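Side-chain contacts in HIT family hydrolase (Legionella pneumophila subsp. pneumophila, PDB 6D6J), which binds a zinc ion and is probably a hydrolase of the histidine triad (HIT) family: residues Glu66-Ile71 with Leu91-Asn96; Lys76-Ala81 with Leu108-Gly113. One frame throughout, in Å; residues are numbered along the deposited sequence.

Contact 1: Glu66-Ile71 with Leu91-Asn96; sequences ELLANI and LVFNVN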
ATOM      1  N   GLU B  66       7.567 -11.709   2.063  1.00  7.27           N
ATOM      2  CA  GLU B  66       7.710 -11.365   3.476  1.00  8.04           C
ATOM      3  C   GLU B  66       8.406 -10.017   3.651  1.00  7.12           C
ATOM      4  O   GLU B  66       7.986  -9.195   4.472  1.00  6.92           O
ATOM      5  CB  GLU B  66       8.468 -12.475   4.203  1.00 11.16           C
ATOM      6  CG  GLU B  66       8.693 -12.154   5.688  1.00 14.86           C
ATOM      7  CD  GLU B  66       9.323 -13.299   6.447  1.00 18.43           C
ATOM      8  OE1 GLU B  66       8.670 -13.850   7.364  1.00 19.22           O
ATOM      9  OE2 GLU B  66      10.470 -13.657   6.122  1.00 20.21           O
ATOM     10  N   LEU B  67       9.465  -9.768   2.877  1.00  6.93           N
ATOM     11  CA  LEU B  67      10.102  -8.456   2.876  1.00  6.53           C
ATOM     12  C   LEU B  67       9.098  -7.349   2.558  1.00  6.37           C
ATOM     13  O   LEU B  67       9.071  -6.302   3.223  1.00  6.36           O
ATOM     14  CB  LEU B  67      11.262  -8.469   1.875  1.00  7.66           C
ATOM     15  CG  LEU B  67      11.958  -7.143   1.605  1.00  8.12           C
ATOM     16  CD1 LEU B  67      12.654  -6.593   2.853  1.00  9.08           C
ATOM     17  CD2 LEU B  67      12.958  -7.335   0.462  1.00  9.33           C
ATOM     18  N   LEU B  68       8.248  -7.571   1.555  1.00  6.06           N
ATOM     19  CA  LEU B  68       7.254  -6.565   1.195  1.00  6.43           C
ATOM     20  C   LEU B  68       6.267  -6.330   2.339  1.00  5.90           C
ATOM     21  O   LEU B  68       5.936  -5.179   2.665  1.00  5.89           O
ATOM     22  CB  LEU B  68       6.530  -6.982  -0.089  1.00  7.06           C
ATOM     23  CG  LEU B  68       5.651  -5.876  -0.696  1.00  8.39           C
ATOM     24  CD1 LEU B  68       6.498  -4.710  -1.205  1.00  9.15           C
ATOM     25  CD2 LEU B  68       4.777  -6.428  -1.815  1.00  8.35           C
ATOM     26  N   ALA B  69       5.802  -7.406   2.978  1.00  6.13           N
ATOM     27  CA  ALA B  69       4.922  -7.247   4.132  1.00  6.32           C
ATOM     28  C   ALA B  69       5.628  -6.510   5.256  1.00  5.82           C
ATOM     29  O   ALA B  69       5.017  -5.696   5.958  1.00  6.48           O
ATOM     30  CB  ALA B  69       4.454  -8.615   4.613  1.00  6.54           C
ATOM     31  N   ASN B  70       6.926  -6.758   5.427  1.00  5.59           N
ATOM     32  CA  ASN B  70       7.665  -6.110   6.503  1.00  6.23           C
ATOM     33  C   ASN B  70       7.884  -4.630   6.228  1.00  5.78           C
ATOM     34  O   ASN B  70       7.972  -3.834   7.172  1.00  5.92           O
ATOM     35  CB  ASN B  70       8.973  -6.852   6.766  1.00  7.57           C
ATOM     36  CG  ASN B  70       8.744  -8.143   7.516  1.00  9.33           C
ATOM     37  OD1 ASN B  70       7.692  -8.328   8.135  1.00 11.41           O
ATOM     38  ND2 ASN B  70       9.694  -9.042   7.440  1.00 11.34           N
ATOM     39  N   ILE B  71       7.938  -4.238   4.955  1.00  5.76           N
ATOM     40  CA  ILE B  71       7.938  -2.818   4.610  1.00  5.84           C
ATOM     41  C   ILE B  71       6.645  -2.162   5.077  1.00  5.40           C
ATOM     42  O   ILE B  71       6.655  -1.060   5.644  1.00  5.66           O
ATOM     43  CB  ILE B  71       8.180  -2.664   3.100  1.00  6.48           C
ATOM     44  CG1 ILE B  71       9.648  -2.968   2.787  1.00  7.85           C
ATOM     45  CG2 ILE B  71       7.758  -1.287   2.597  1.00  6.81           C
ATOM     46  CD1 ILE B  71       9.910  -3.202   1.318  1.00  9.01           C
ATOM     47  N   LEU B  91      -1.150   5.081   2.950  1.00  4.30           N
ATOM     48  CA  LEU B  91      -0.029   4.293   2.435  1.00  3.80           C
ATOM     49  C   LEU B  91      -0.279   4.001   0.959  1.00  3.88           C
ATOM     50  O   LEU B  91      -1.387   3.581   0.593  1.00  4.74           O
ATOM     51  CB  LEU B  91       0.076   2.973   3.204  1.00  4.04           C
ATOM     52  CG  LEU B  91       0.374   3.092   4.705  1.00  4.61           C
ATOM     53  CD1 LEU B  91       0.260   1.747   5.382  1.00  5.64           C
ATOM     54  CD2 LEU B  91       1.739   3.693   4.945  1.00  6.05           C
ATOM     55  N   VAL B  92       0.728   4.228   0.111  1.00  3.95           N
ATOM     56  CA  VAL B  92       0.549   4.078  -1.336  1.00  3.90           C
ATOM     57  C   VAL B  92       1.738   3.337  -1.938  1.00  3.97           C
ATOM     58  O   VAL B  92       2.889   3.748  -1.741  1.00  4.37           O
ATOM     59  CB  VAL B  92       0.418   5.449  -2.036  1.00  4.90           C
ATOM     60  CG1 VAL B  92       0.170   5.257  -3.530  1.00  5.80           C
ATOM     61  CG2 VAL B  92      -0.695   6.282  -1.403  1.00  5.84           C
ATOM     62  N   PHE B  93       1.464   2.303  -2.746  1.00  4.20           N
ATOM     63  CA  PHE B  93       2.446   1.776  -3.697  1.00  4.45           C
ATOM     64  C   PHE B  93       2.014   2.185  -5.099  1.00  4.77           C
ATOM     65  O   PHE B  93       0.874   1.922  -5.497  1.00  5.89           O
ATOM     66  CB  PHE B  93       2.532   0.238  -3.713  1.00  5.03           C
ATOM     67  CG  PHE B  93       3.230  -0.398  -2.531  1.00  5.44           C
ATOM     68  CD1 PHE B  93       4.610  -0.250  -2.335  1.00  6.28           C
ATOM     69  CD2 PHE B  93       2.513  -1.224  -1.671  1.00  6.46           C
ATOM     70  CE1 PHE B  93       5.237  -0.900  -1.276  1.00  7.24           C
ATOM     71  CE2 PHE B  93       3.139  -1.862  -0.608  1.00  7.37           C
ATOM     72  CZ  PHE B  93       4.499  -1.714  -0.427  1.00  7.70           C
ATOM     73  N   ASN B  94       2.922   2.782  -5.858  1.00  4.84           N
ATOM     74  CA  ASN B  94       2.700   3.058  -7.272  1.00  5.07           C
ATOM     75  C   ASN B  94       3.406   1.989  -8.088  1.00  5.05           C
ATOM     76  O   ASN B  94       4.519   1.583  -7.746  1.00  5.83           O
ATOM     77  CB  ASN B  94       3.298   4.412  -7.636  1.00  5.86           C
ATOM     78  CG  ASN B  94       2.534   5.566  -7.023  1.00  6.54           C
ATOM     79  OD1 ASN B  94       1.401   5.410  -6.564  1.00  6.52           O
ATOM     80  ND2 ASN B  94       3.131   6.749  -7.060  1.00  7.63           N
ATOM     81  N   VAL B  95       2.781   1.550  -9.179  1.00  5.60           N
ATOM     82  CA  VAL B  95       3.370   0.508 -10.016  1.00  5.47           C
ATOM     83  C   VAL B  95       3.363   0.967 -11.468  1.00  5.70           C
ATOM     84  O   VAL B  95       2.292   1.108 -12.082  1.00  6.23           O
ATOM     85  CB  VAL B  95       2.671  -0.850  -9.850  1.00  5.73           C
ATOM     86  CG1 VAL B  95       3.468  -1.938 -10.581  1.00  6.82           C
ATOM     87  CG2 VAL B  95       2.524  -1.188  -8.366  1.00  7.13           C
ATOM     88  N   ASN B  96       4.557   1.174 -12.018  1.00  5.36           N
ATOM     89  CA  ASN B  96       4.766   1.561 -13.410  1.00  5.91           C
ATOM     90  C   ASN B  96       4.248   2.964 -13.714  1.00  6.20           C
ATOM     91  O   ASN B  96       3.689   3.639 -12.842  1.00  6.07           O
ATOM     92  CB  ASN B  96       4.304   0.467 -14.389  1.00  6.75           C
ATOM     93  CG  ASN B  96       5.311  -0.653 -14.468  1.00  6.96           C
ATOM     94  OD1 ASN B  96       6.506  -0.393 -14.362  1.00  7.96           O
ATOM     95  ND2 ASN B  96       4.852  -1.892 -14.618  1.00  7.84           N
TER
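Leu68 reaches Phe93 because it holds CG anti to the backbone N (chi1 -169°), which carries the branched end off the helix and in under the sheet. Phe93 answers from strand 89-95 with CG anti to the carbonyl carbon (chi1 -74°), and its CB already points at the helix. The two side chains run alongside one another, heading opposite ways, and a single branch of the leucine does the touching: Leu68 CD1 lies 3.7 Å from Phe93 CZ and 4.0 Å from Phe93 CE1, approaching the ring obliquely. One turn further along, Ile71 adds a looser touch, its CG2 methyl standing 4.5 Å from Phe93 CZ.

The backbones are far apart, with 10.8 Å between Leu68 CA and Phe93 CA, a gap bridged by the length of the phenylalanine from one side and of the leucine from the other. Leucine and isoleucine suit the helix side, since branched methyls can settle against a ring without needing any polar partner. All three residues are buried, and the attraction is purely apolar. The Phe93 side chain is about 6 Å from that of His107, the predicted nucleophile, so this packing lies near the probable active site.

Around it, helix 62-81 covers one face of the antiparallel sheet. Ile71 also packs on Ile32, Ile48, Pro50 and Leu108, and so meets three further strands, while Phe93 leans on Leu108 of the adjoining strand. On its other edge strand 89-95 pairs antiparallel with a strand of the second subunit, and the sheet continues through the dimer.

Contact 2: Lys76-Ala81 with Leu108-Gly113; sequences KKLAQA and LHLLGG
Ala79 and Leu110 have the nearest CA atoms of the two segments, 7.4 Å from Ala79 CA to Leu110 CA, where the last turns of helix 62-81 pass over strand 108-112. Within the helix Ala81 N is bonded to Lys77 O at 3.0 Å, while the preceding bond, from Gln80 N to Lys76 O, is weak. Leu110 has ordinary beta-strand angles, and side chains alternate along the strand: Leu110 points at the helix, while His109 and Leu111 lie on the other face of the sheet.

Leu110 carries the contact with both of its methyls. Its CG is swung away from the backbone N (chi1 163°) and the fork opens against the helix. One prong, Leu110 CD1, meets Ala79 CB at 3.9 Å; the other, Leu110 CD2, rests against the helix backbone, 3.9 Å from Ala79 N. Alanine suits this place because its single methyl lets the leucine come right up to the main chain. Leu78 comes in at a slant on the neighbouring side, its CD2 4.1 Å from Leu110 CD2. Tyr89 touches both Ala79 and Leu110 from strand 89-95. Away from the sheet the same helix turns to the second subunit, where Lys77 NZ forms a salt bridge with Asp62 of that chain.

On the other face of the sheet His109, of the predicted histidine triad motif, is hydrogen-bonded to His45. On the helix side, apolar side-chain carbons and helix backbone meet at ordinary van der Waals distances and among buried residues. The joint therefore rests on dispersion and on exclusion of water.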
ATOM      1  N   LYS B  76       3.727   1.185   9.326  1.00  5.84           N
ATOM      2  CA  LYS B  76       2.757   1.455  10.389  1.00  6.19           C
ATOM      3  C   LYS B  76       3.438   1.766  11.715  1.00  6.13           C
ATOM      4  O   LYS B  76       2.922   2.566  12.503  1.00  7.22           O
ATOM      5  CB  LYS B  76       1.662   0.377  10.497  1.00  8.18           C
ATOM      6  CG  LYS B  76       2.000  -1.015  11.004  1.00  9.27           C
ATOM      7  CD  LYS B  76       2.103  -1.146  12.560  1.00  8.33           C
ATOM      8  CE  LYS B  76       0.888  -0.693  13.380  1.00  7.24           C
ATOM      9  NZ  LYS B  76       0.919  -1.334  14.748  1.00  6.12           N
ATOM     10  N   LYS B  77       4.601   1.159  11.980  1.00  5.61           N
ATOM     11  CA  LYS B  77       5.338   1.511  13.195  1.00  5.99           C
ATOM     12  C   LYS B  77       5.886   2.925  13.081  1.00  5.96           C
ATOM     13  O   LYS B  77       5.807   3.714  14.031  1.00  7.32           O
ATOM     14  CB  LYS B  77       6.464   0.500  13.429  1.00  6.36           C
ATOM     15  CG  LYS B  77       5.973  -0.905  13.739  1.00  6.52           C
ATOM     16  CD  LYS B  77       7.127  -1.888  13.940  1.00  6.92           C
ATOM     17  CE  LYS B  77       6.605  -3.244  14.372  1.00  7.63           C
ATOM     18  NZ  LYS B  77       7.715  -4.205  14.554  1.00  9.79           N
ATOM     19  N   LEU B  78       6.414   3.262  11.904  1.00  6.07           N
ATOM     20  CA  LEU B  78       6.978   4.578  11.664  1.00  7.02           C
ATOM     21  C   LEU B  78       5.914   5.663  11.746  1.00  7.08           C
ATOM     22  O   LEU B  78       6.175   6.759  12.252  1.00  7.82           O
ATOM     23  CB  LEU B  78       7.629   4.547  10.287  1.00  8.04           C
ATOM     24  CG  LEU B  78       8.329   5.814   9.833  1.00  8.84           C
ATOM     25  CD1 LEU B  78       9.494   6.178  10.784  1.00  9.20           C
ATOM     26  CD2 LEU B  78       8.839   5.608   8.429  1.00  9.84           C
ATOM     27  N   ALA B  79       4.704   5.380  11.244  1.00  6.32           N
ATOM     28  CA  ALA B  79       3.620   6.360  11.340  1.00  6.24           C
ATOM     29  C   ALA B  79       3.318   6.717  12.794  1.00  6.27           C
ATOM     30  O   ALA B  79       3.004   7.878  13.106  1.00  6.68           O
ATOM     31  CB  ALA B  79       2.365   5.831  10.647  1.00  6.95           C
ATOM     32  N   GLN B  80       3.413   5.738  13.704  1.00  5.88           N
ATOM     33  CA  GLN B  80       3.249   6.034  15.128  1.00  6.20           C
ATOM     34  C   GLN B  80       4.412   6.871  15.648  1.00  7.50           C
ATOM     35  O   GLN B  80       4.209   7.865  16.359  1.00  8.84           O
ATOM     36  CB  GLN B  80       3.178   4.727  15.906  1.00  7.05           C
ATOM     37  CG  GLN B  80       1.971   3.919  15.556  1.00  7.13           C
ATOM     38  CD  GLN B  80       1.954   2.563  16.221  1.00  7.44           C
ATOM     39  OE1 GLN B  80       2.988   2.056  16.672  1.00  8.95           O
ATOM     40  NE2 GLN B  80       0.782   1.949  16.262  1.00  7.57           N
ATOM     41  N   ALA B  81       5.647   6.475  15.315  1.00  8.16           N
ATOM     42  CA  ALA B  81       6.827   7.180  15.811  1.00  9.29           C
ATOM     43  C   ALA B  81       6.826   8.627  15.361  1.00  9.27           C
ATOM     44  O   ALA B  81       7.320   9.502  16.080  1.00 11.07           O
ATOM     45  CB  ALA B  81       8.092   6.480  15.311  1.00 10.21           C
ATOM     46  N   LEU B 108       7.259   2.285  -0.521  1.00  4.81           N
ATOM     47  CA  LEU B 108       5.947   2.552   0.054  1.00  4.22           C
ATOM     48  C   LEU B 108       5.907   4.008   0.510  1.00  4.10           C
ATOM     49  O   LEU B 108       6.765   4.444   1.293  1.00  5.17           O
ATOM     50  CB  LEU B 108       5.710   1.621   1.242  1.00  4.54           C
ATOM     51  CG  LEU B 108       4.363   1.736   1.960  1.00  4.82           C
ATOM     52  CD1 LEU B 108       3.226   1.560   0.965  1.00  5.86           C
ATOM     53  CD2 LEU B 108       4.283   0.645   3.020  1.00  6.40           C
ATOM     54  N   HIS B 109       4.913   4.759   0.026  1.00  4.01           N
ATOM     55  CA  HIS B 109       4.717   6.133   0.472  1.00  4.01           C
ATOM     56  C   HIS B 109       3.882   6.147   1.740  1.00  3.87           C
ATOM     57  O   HIS B 109       2.853   5.466   1.822  1.00  4.97           O
ATOM     58  CB  HIS B 109       3.921   6.931  -0.558  1.00  4.88           C
ATOM     59  CG  HIS B 109       4.591   7.095  -1.875  1.00  4.95           C
ATOM     60  ND1 HIS B 109       5.391   8.181  -2.172  1.00  5.73           N
ATOM     61  CD2 HIS B 109       4.536   6.338  -2.994  1.00  6.31           C
ATOM     62  CE1 HIS B 109       5.836   8.057  -3.410  1.00  6.19           C
ATOM     63  NE2 HIS B 109       5.311   6.962  -3.937  1.00  6.26           N
ATOM     64  N   LEU B 110       4.307   6.952   2.713  1.00  4.22           N
ATOM     65  CA  LEU B 110       3.560   7.191   3.943  1.00  4.26           C
ATOM     66  C   LEU B 110       3.278   8.687   4.000  1.00  4.64           C
ATOM     67  O   LEU B 110       4.213   9.492   4.111  1.00  4.76           O
ATOM     68  CB  LEU B 110       4.382   6.729   5.146  1.00  4.86           C
ATOM     69  CG  LEU B 110       3.985   7.226   6.540  1.00  5.23           C
ATOM     70  CD1 LEU B 110       2.538   6.952   6.884  1.00  6.36           C
ATOM     71  CD2 LEU B 110       4.913   6.605   7.571  1.00  6.42           C
ATOM     72  N   LEU B 111       2.006   9.062   3.893  1.00  4.50           N
ATOM     73  CA  LEU B 111       1.599  10.467   3.812  1.00  4.36           C
ATOM     74  C   LEU B 111       0.670  10.797   4.969  1.00  4.24           C
ATOM     75  O   LEU B 111      -0.319  10.089   5.196  1.00  4.61           O
ATOM     76  CB  LEU B 111       0.831  10.734   2.510  1.00  5.58           C
ATOM     77  CG  LEU B 111       1.569  10.406   1.213  1.00  7.02           C
ATOM     78  CD1 LEU B 111       1.050   9.115   0.596  1.00  8.23           C
ATOM     79  CD2 LEU B 111       1.462  11.568   0.218  1.00  9.54           C
ATOM     80  N   GLY B 112       0.965  11.877   5.686  1.00  4.69           N
ATOM     81  CA  GLY B 112       0.071  12.302   6.744  1.00  5.63           C
ATOM     82  C   GLY B 112       0.271  13.751   7.106  1.00  4.67           C
ATOM     83  O   GLY B 112       0.979  14.499   6.422  1.00  5.76           O
ATOM     84  N   GLY B 113      -0.390  14.156   8.194  1.00  5.61           N
ATOM     85  CA  GLY B 113      -0.297  15.511   8.688  1.00  5.92           C
ATOM     86  C   GLY B 113      -1.371  16.426   8.170  1.00  6.76           C
ATOM     87  O   GLY B 113      -1.368  17.609   8.509  1.00  7.76           O
TER

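Strands 25-28, 32-36 and 44-50 come first along the chain, and helix 62-81 then supplies the first half of both contacts, Glu66-Ile71 near its start and Lys76-Ala81 at its end. Contact 1 closes a loop made of the rest of the helix, the connection after it and the start of strand 89-95. The chain then runs through the loop holding His105 and His107 into strand 108-112, where contact 2 closes a second loop. The two loops cross, since their segments alternate along the chain. Their strands are neighbours in the sheet, joined by a probable hydrogen bond from His109 N to Val92 O. One helix is thus tied to two adjacent strands, at points about 13 Å apart between contact centres.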